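PDB 4LYP: Exo-beta-1,4-mannosidase from Rhizomucor miehei, which probably hydrolyses terminal, non-reducing beta-D-mannose residues in beta-D-mannosides, as a family 5 glycoside hydrolase, and also has transglycosylation activity. Local coordinates for residues N220-Y224 with K225-V229; G121-E125 with G126-G130; H208-T211 with V212-R216. All coordinates share one frame; numbering follows the deposited sequence.

Interaction 1. Residues N220-Y224 with K225-V229; sequences NGKIY and KEDPV
K222 and D227 form a salt bridge round a short 3-10 turn in the loop that leads from helix 197-213 into strand 230-234 of the TIM barrel. NZ of K222 lies 2.7 Å from OD1 of D227. The two side chains cross at about a right angle. The lysine chain runs straight as far as CD and then bends (chi3 -80°), which turns CE and NZ onto the carboxylate. NZ meets OD1 from above the carboxylate plane, 40° out of it. The backbone N of V229 comes to the same oxygen from the opposite face, at 2.9 Å from D227 OD1. This second bond closes an Asx turn. Two donors thus hold OD1 between them and limit rotation of the carboxylate of D227, a buried residue. The nearby ammonium group would be expected to favour its charged form. NZ also touches CG2 of V229 and has a second salt bridge, to D139 of helix 125-140.

Y224 takes part through its backbone. Its O accepts from D227 N at 3.0 Å, and CB of D227 rests 3.4 Å from that same O of Y224. One residue earlier, I223 O accepts from E226 N at 2.9 Å. These bonds shape the turn that brings D227 back to K222. The Y224 ring packs on helix 125-140 and strand 230-234, and its OH hydrogen-bonds to D132.

N220 makes a further Asx turn: its OD1 accepts from K222 N at 3.1 Å, in the carbonyl plane. Its amide also joins the polar cluster through a water. That water accepts from N220 ND2 and K222 NZ, and donates to D227 OD2 at 2.8 Å.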
# COMPACT_ATOMS: atom_id res chain seq x y z
N ASN A 220 22.74 4.49 4.83
CA ASN A 220 22.91 5.92 5.00
C ASN A 220 22.99 6.40 6.43
O ASN A 220 23.19 7.58 6.65
CB ASN A 220 21.88 6.70 4.18
CG ASN A 220 20.46 6.49 4.66
OD1 ASN A 220 20.17 6.38 5.85
ND2 ASN A 220 19.56 6.48 3.71
N GLY A 221 22.85 5.50 7.42
CA GLY A 221 23.05 5.80 8.83
C GLY A 221 21.87 6.44 9.52
O GLY A 221 21.93 6.61 10.74
N LYS A 222 20.81 6.82 8.81
CA LYS A 222 19.68 7.47 9.48
C LYS A 222 18.87 6.51 10.32
O LYS A 222 18.58 5.37 9.86
CB LYS A 222 18.77 8.18 8.44
CG LYS A 222 19.45 9.35 7.79
CD LYS A 222 18.55 10.06 6.79
CE LYS A 222 18.49 9.32 5.44
NZ LYS A 222 17.45 9.97 4.51
N ILE A 223 18.45 6.93 11.49
CA ILE A 223 17.47 6.14 12.24
C ILE A 223 16.12 6.39 11.59
O ILE A 223 15.77 7.53 11.25
CB ILE A 223 17.45 6.55 13.71
CG1 ILE A 223 18.88 6.43 14.31
CG2 ILE A 223 16.44 5.66 14.47
CD1 ILE A 223 19.45 5.13 14.29
N TYR A 224 15.32 5.31 11.40
CA TYR A 224 14.07 5.51 10.59
C TYR A 224 13.19 6.63 11.12
O TYR A 224 12.64 7.42 10.35
CB TYR A 224 13.30 4.20 10.47
CG TYR A 224 13.82 3.19 9.49
CD1 TYR A 224 15.15 3.15 9.02
CD2 TYR A 224 12.96 2.18 9.04
CE1 TYR A 224 15.58 2.15 8.14
CE2 TYR A 224 13.37 1.17 8.19
CZ TYR A 224 14.66 1.14 7.75
OH TYR A 224 15.06 0.13 6.92
N LYS A 225 12.95 6.66 12.46
CA LYS A 225 12.06 7.65 13.06
C LYS A 225 12.59 9.08 12.91
O LYS A 225 11.83 10.03 13.13
CB LYS A 225 11.79 7.37 14.51
CG LYS A 225 13.01 7.46 15.43
CD LYS A 225 12.69 6.94 16.85
CE LYS A 225 13.85 7.19 17.77
NZ LYS A 225 13.54 6.61 19.10
N GLU A 226 13.85 9.26 12.49
CA GLU A 226 14.40 10.58 12.22
C GLU A 226 14.57 10.83 10.74
O GLU A 226 15.18 11.86 10.37
CB GLU A 226 15.77 10.67 12.97
CG GLU A 226 15.63 10.58 14.46
CD GLU A 226 14.93 11.79 15.01
OE1 GLU A 226 14.96 12.88 14.39
OE2 GLU A 226 14.63 11.73 16.16
N ASP A 227 14.07 9.96 9.86
CA ASP A 227 14.35 10.10 8.45
C ASP A 227 13.18 10.78 7.77
O ASP A 227 12.09 10.21 7.69
CB ASP A 227 14.54 8.67 7.86
CG ASP A 227 15.00 8.68 6.46
OD1 ASP A 227 15.06 9.78 5.82
OD2 ASP A 227 15.39 7.61 5.94
N PRO A 228 13.40 11.99 7.20
CA PRO A 228 12.31 12.68 6.54
C PRO A 228 11.95 12.07 5.19
O PRO A 228 10.99 12.52 4.54
CB PRO A 228 12.82 14.11 6.36
CG PRO A 228 14.30 13.88 6.19
CD PRO A 228 14.68 12.78 7.15
N VAL A 229 12.66 11.02 4.73
CA VAL A 229 12.20 10.26 3.56
C VAL A 229 10.91 9.51 3.90
O VAL A 229 10.11 9.22 3.00
CB VAL A 229 13.32 9.33 3.08
CG1 VAL A 229 12.83 8.36 2.02
CG2 VAL A 229 14.50 10.18 2.54
O HOH W 1 16.61 7.23 3.48

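Interaction 2. Residues G121-E125 with G126-G130; sequences GKYNE and GVFVG
N124 O receives two backbone N-H groups at the start of helix 125-140, where N124 is the N-cap. F128 N lies 3.0 Å from N124 O, in the carbonyl plane, in a nearly straight bond. V127 N is equally distant from that oxygen, but its bond is bent and weak. The N124 side chain supplies the capping bond: OD1 accepts from V127 N at 3.3 Å. The donor stands above the plane of the side-chain amide, 53° out of it. CG of N124 is anti to the backbone N (chi1 -174°), which swings the amide across the first turn. The N124 and V127 side chains cross at about a right angle, with CG of N124 3.7 Å from CG2 of V127. The cap therefore has both a polar and an apolar part.

Y123, one residue before the cap, sets its ring against that of F128. CD2 and CE2 of F128 come up to CD1 of Y123, with CE2 over one face of the tyrosine ring. The two rings are neither parallel nor perpendicular: their planes meet at 44°, with centroids 5.3 Å apart. The hydroxyl of Y123 bonds to H208 of helix 197-213. F128 makes a cation-pi contact with R215, which follows that helix. Together they tie the helix start to its neighbour.

E125 is the first residue of the helix. Its O accepts from V129 N at 2.9 Å, a regular helical bond. Its carboxylate makes a salt bridge with R215. The bend of the side chain at chi2 turns this carboxylate toward V129, where OE1 of E125 touches the methyl carbon CG2 of V129 at 3.3 Å.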
# COMPACT_ATOMS: atom_id res chain seq x y z
N GLY A 121 10.14 -11.25 16.85
CA GLY A 121 11.36 -10.64 17.36
C GLY A 121 12.63 -11.17 16.76
O GLY A 121 13.72 -10.69 17.11
N LYS A 122 12.52 -12.09 15.80
CA LYS A 122 13.74 -12.66 15.13
C LYS A 122 13.66 -12.24 13.66
O LYS A 122 12.66 -12.53 13.00
CB LYS A 122 13.74 -14.17 15.28
CG LYS A 122 13.96 -14.57 16.73
CD LYS A 122 15.44 -14.33 17.17
CE LYS A 122 15.83 -15.02 18.47
NZ LYS A 122 16.73 -16.21 18.26
N TYR A 123 14.66 -11.55 13.20
CA TYR A 123 14.61 -10.92 11.91
C TYR A 123 15.59 -11.58 10.93
O TYR A 123 16.68 -12.06 11.30
CB TYR A 123 14.93 -9.42 11.99
CG TYR A 123 13.77 -8.68 12.60
CD1 TYR A 123 12.76 -8.14 11.78
CD2 TYR A 123 13.62 -8.53 14.00
CE1 TYR A 123 11.68 -7.53 12.34
CE2 TYR A 123 12.53 -7.92 14.58
CZ TYR A 123 11.54 -7.40 13.73
OH TYR A 123 10.47 -6.77 14.26
N ASN A 124 15.21 -11.57 9.65
CA ASN A 124 16.11 -11.94 8.56
C ASN A 124 16.81 -10.65 8.15
O ASN A 124 16.23 -9.77 7.51
CB ASN A 124 15.29 -12.52 7.39
CG ASN A 124 16.14 -13.03 6.30
OD1 ASN A 124 17.17 -12.39 5.96
ND2 ASN A 124 15.74 -14.14 5.67
N GLU A 125 18.05 -10.48 8.58
CA GLU A 125 18.79 -9.25 8.38
C GLU A 125 18.96 -8.98 6.91
O GLU A 125 18.99 -7.83 6.49
CB GLU A 125 20.12 -9.31 9.10
CG GLU A 125 20.99 -8.10 8.87
CD GLU A 125 20.42 -6.74 9.41
OE1 GLU A 125 21.08 -5.70 9.11
OE2 GLU A 125 19.39 -6.70 10.08
N GLY A 126 19.12 -10.01 6.06
CA GLY A 126 19.23 -9.78 4.61
C GLY A 126 17.97 -9.03 4.13
O GLY A 126 18.04 -8.09 3.27
N VAL A 127 16.81 -9.42 4.58
CA VAL A 127 15.58 -8.80 4.11
C VAL A 127 15.48 -7.36 4.72
O VAL A 127 15.14 -6.43 4.03
CB VAL A 127 14.33 -9.65 4.48
CG1 VAL A 127 13.05 -8.92 4.11
CG2 VAL A 127 14.42 -11.00 3.79
N PHE A 128 15.83 -7.19 5.98
CA PHE A 128 15.83 -5.87 6.57
C PHE A 128 16.72 -4.90 5.85
O PHE A 128 16.37 -3.73 5.63
CB PHE A 128 16.16 -5.99 8.07
CG PHE A 128 15.38 -5.08 8.99
CD1 PHE A 128 14.99 -3.78 8.64
CD2 PHE A 128 14.98 -5.60 10.27
CE1 PHE A 128 14.23 -3.01 9.54
CE2 PHE A 128 14.32 -4.79 11.19
CZ PHE A 128 13.89 -3.53 10.82
N VAL A 129 17.91 -5.39 5.45
CA VAL A 129 18.81 -4.52 4.68
C VAL A 129 18.16 -4.11 3.36
O VAL A 129 18.44 -3.01 2.85
CB VAL A 129 20.18 -5.24 4.55
CG1 VAL A 129 21.03 -4.57 3.44
CG2 VAL A 129 20.94 -5.27 5.84
N GLY A 130 17.30 -4.96 2.78
CA GLY A 130 16.60 -4.54 1.58
C GLY A 130 15.75 -3.31 1.82
O GLY A 130 15.61 -2.45 0.95

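Interaction 3. Residues H208-T211 with V212-R216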
# COMPACT_ATOMS: atom_id res chain seq x y z
N HIS A 208 7.41 -5.29 16.86
CA HIS A 208 7.85 -5.04 15.48
C HIS A 208 7.88 -3.57 15.13
O HIS A 208 8.83 -3.07 14.51
CB HIS A 208 6.96 -5.83 14.50
CG HIS A 208 7.32 -5.56 13.09
ND1 HIS A 208 8.55 -5.93 12.59
CD2 HIS A 208 6.66 -4.84 12.08
CE1 HIS A 208 8.61 -5.50 11.32
NE2 HIS A 208 7.46 -4.85 11.00
N ILE A 209 6.80 -2.81 15.53
CA ILE A 209 6.77 -1.40 15.25
C ILE A 209 7.95 -0.69 15.86
O ILE A 209 8.64 0.12 15.17
CB ILE A 209 5.44 -0.77 15.75
CG1 ILE A 209 4.26 -1.38 15.01
CG2 ILE A 209 5.49 0.72 15.65
CD1 ILE A 209 2.91 -0.98 15.61
N TYR A 210 8.31 -1.02 17.11
CA TYR A 210 9.46 -0.40 17.75
C TYR A 210 10.71 -0.71 16.96
O TYR A 210 11.56 0.18 16.76
CB TYR A 210 9.58 -0.97 19.20
CG TYR A 210 10.80 -0.42 19.91
CD1 TYR A 210 12.06 -1.02 19.76
CD2 TYR A 210 10.73 0.74 20.68
CE1 TYR A 210 13.19 -0.47 20.38
CE2 TYR A 210 11.84 1.29 21.29
CZ TYR A 210 13.05 0.71 21.08
OH TYR A 210 14.12 1.28 21.74
N THR A 211 10.85 -1.97 16.51
CA THR A 211 12.08 -2.38 15.85
C THR A 211 12.22 -1.61 14.52
O THR A 211 13.32 -1.14 14.20
CB THR A 211 12.04 -3.87 15.58
OG1 THR A 211 12.00 -4.57 16.82
CG2 THR A 211 13.30 -4.31 14.83
N VAL A 212 11.14 -1.43 13.76
CA VAL A 212 11.25 -0.67 12.51
C VAL A 212 11.47 0.79 12.77
O VAL A 212 12.34 1.43 12.13
CB VAL A 212 10.03 -0.91 11.60
CG1 VAL A 212 10.18 -0.18 10.29
CG2 VAL A 212 9.84 -2.41 11.34
N GLN A 213 10.75 1.40 13.70
CA GLN A 213 10.92 2.83 13.95
C GLN A 213 12.32 3.17 14.43
O GLN A 213 12.84 4.26 14.19
CB GLN A 213 9.88 3.35 14.94
CG GLN A 213 8.47 3.34 14.37
CD GLN A 213 7.46 3.99 15.32
OE1 GLN A 213 7.49 3.78 16.53
NE2 GLN A 213 6.60 4.81 14.78
N ASN A 214 12.98 2.21 15.15
CA ASN A 214 14.35 2.43 15.67
C ASN A 214 15.43 1.84 14.82
O ASN A 214 16.61 1.85 15.20
CB ASN A 214 14.37 1.92 17.10
CG ASN A 214 13.61 2.87 17.98
OD1 ASN A 214 14.15 3.91 18.41
ND2 ASN A 214 12.32 2.60 18.18
N ARG A 215 15.12 1.34 13.62
CA ARG A 215 16.14 0.75 12.75
C ARG A 215 17.15 1.83 12.35
O ARG A 215 16.75 2.91 11.91
CB ARG A 215 15.39 0.22 11.48
CG ARG A 215 16.37 -0.28 10.35
CD ARG A 215 17.16 -1.53 10.77
NE ARG A 215 17.90 -1.99 9.61
CZ ARG A 215 18.50 -3.19 9.56
NH1 ARG A 215 18.43 -4.04 10.62
NH2 ARG A 215 19.11 -3.57 8.46
N ARG A 216 18.43 1.49 12.45
CA ARG A 216 19.45 2.31 11.82
C ARG A 216 19.62 1.84 10.41
O ARG A 216 19.99 0.67 10.13
CB ARG A 216 20.77 2.22 12.63
CG ARG A 216 21.86 3.08 12.01
CD ARG A 216 23.11 2.93 12.85
NE ARG A 216 24.23 3.59 12.13
CZ ARG A 216 24.96 3.10 11.09
NH1 ARG A 216 24.82 1.83 10.62
NH2 ARG A 216 25.85 3.92 10.52
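The last turn of helix 197-213 ends here, and N214 is the first residue to leave the helical conformation. Y210 O accepts twice from that one residue. The backbone N of N214 lies 3.0 Å from Y210 O, and N214 ND2 lies 2.9 Å from the same oxygen. Y210 O is in the plane of the N214 amide, and the ND2 bond is close to straight. With CG of N214 beside the backbone N (chi1 -73°), the amide is carried back over the end of the helix to Y210. The NH2 end of the amide sits over one face of the Y210 ring. ND2 is 3.3 Å above the ring plane, over the centre, and the two planes are only 25° apart. This placement and the bond to Y210 O fix the rotation of the amide, whose OD1 accepts from K225 NZ.

Two residues earlier, CG2 of V212 sits over a face of the H208 imidazole, 3.3 Å from CE1 of H208; both imidazole nitrogens have partners elsewhere, with NE2 bonded to A100 O. On another side, I209 and Q213 run side by side, with CG2 of I209 3.8 Å from OE1 of Q213. Regular helical bonds join V212 N to H208 O and Q213 N to I209 O.

Around the turn, I209 packs on helix 244-257, where NE2 of Q213 bonds to I254 O, and V212 and Q213 touch W233 of strand 230-234. T211 lies against F128 of helix 125-140, and R215 makes a salt bridge with D132 of that same helix.

Interaction 3 stands between the other two, its centre about 11 Å from each, while the centres of interactions 1 and 2 are about 17 Å apart. Y123 OH and H208 ND1, 2.7 Å apart, join interactions 2 and 3, as does the salt bridge of E125 OE2 with R215 NH1 at 2.9 Å. Interaction 1 meets interaction 3 through Y224 N and R215 O, 2.8 Å apart. R215 therefore touches both neighbours. None of the three contributes a residue to either guanidine pocket. Strand 230-234, which follows interaction 1, leads toward E238 of the pocket that also holds W153, W293, N296 and E416.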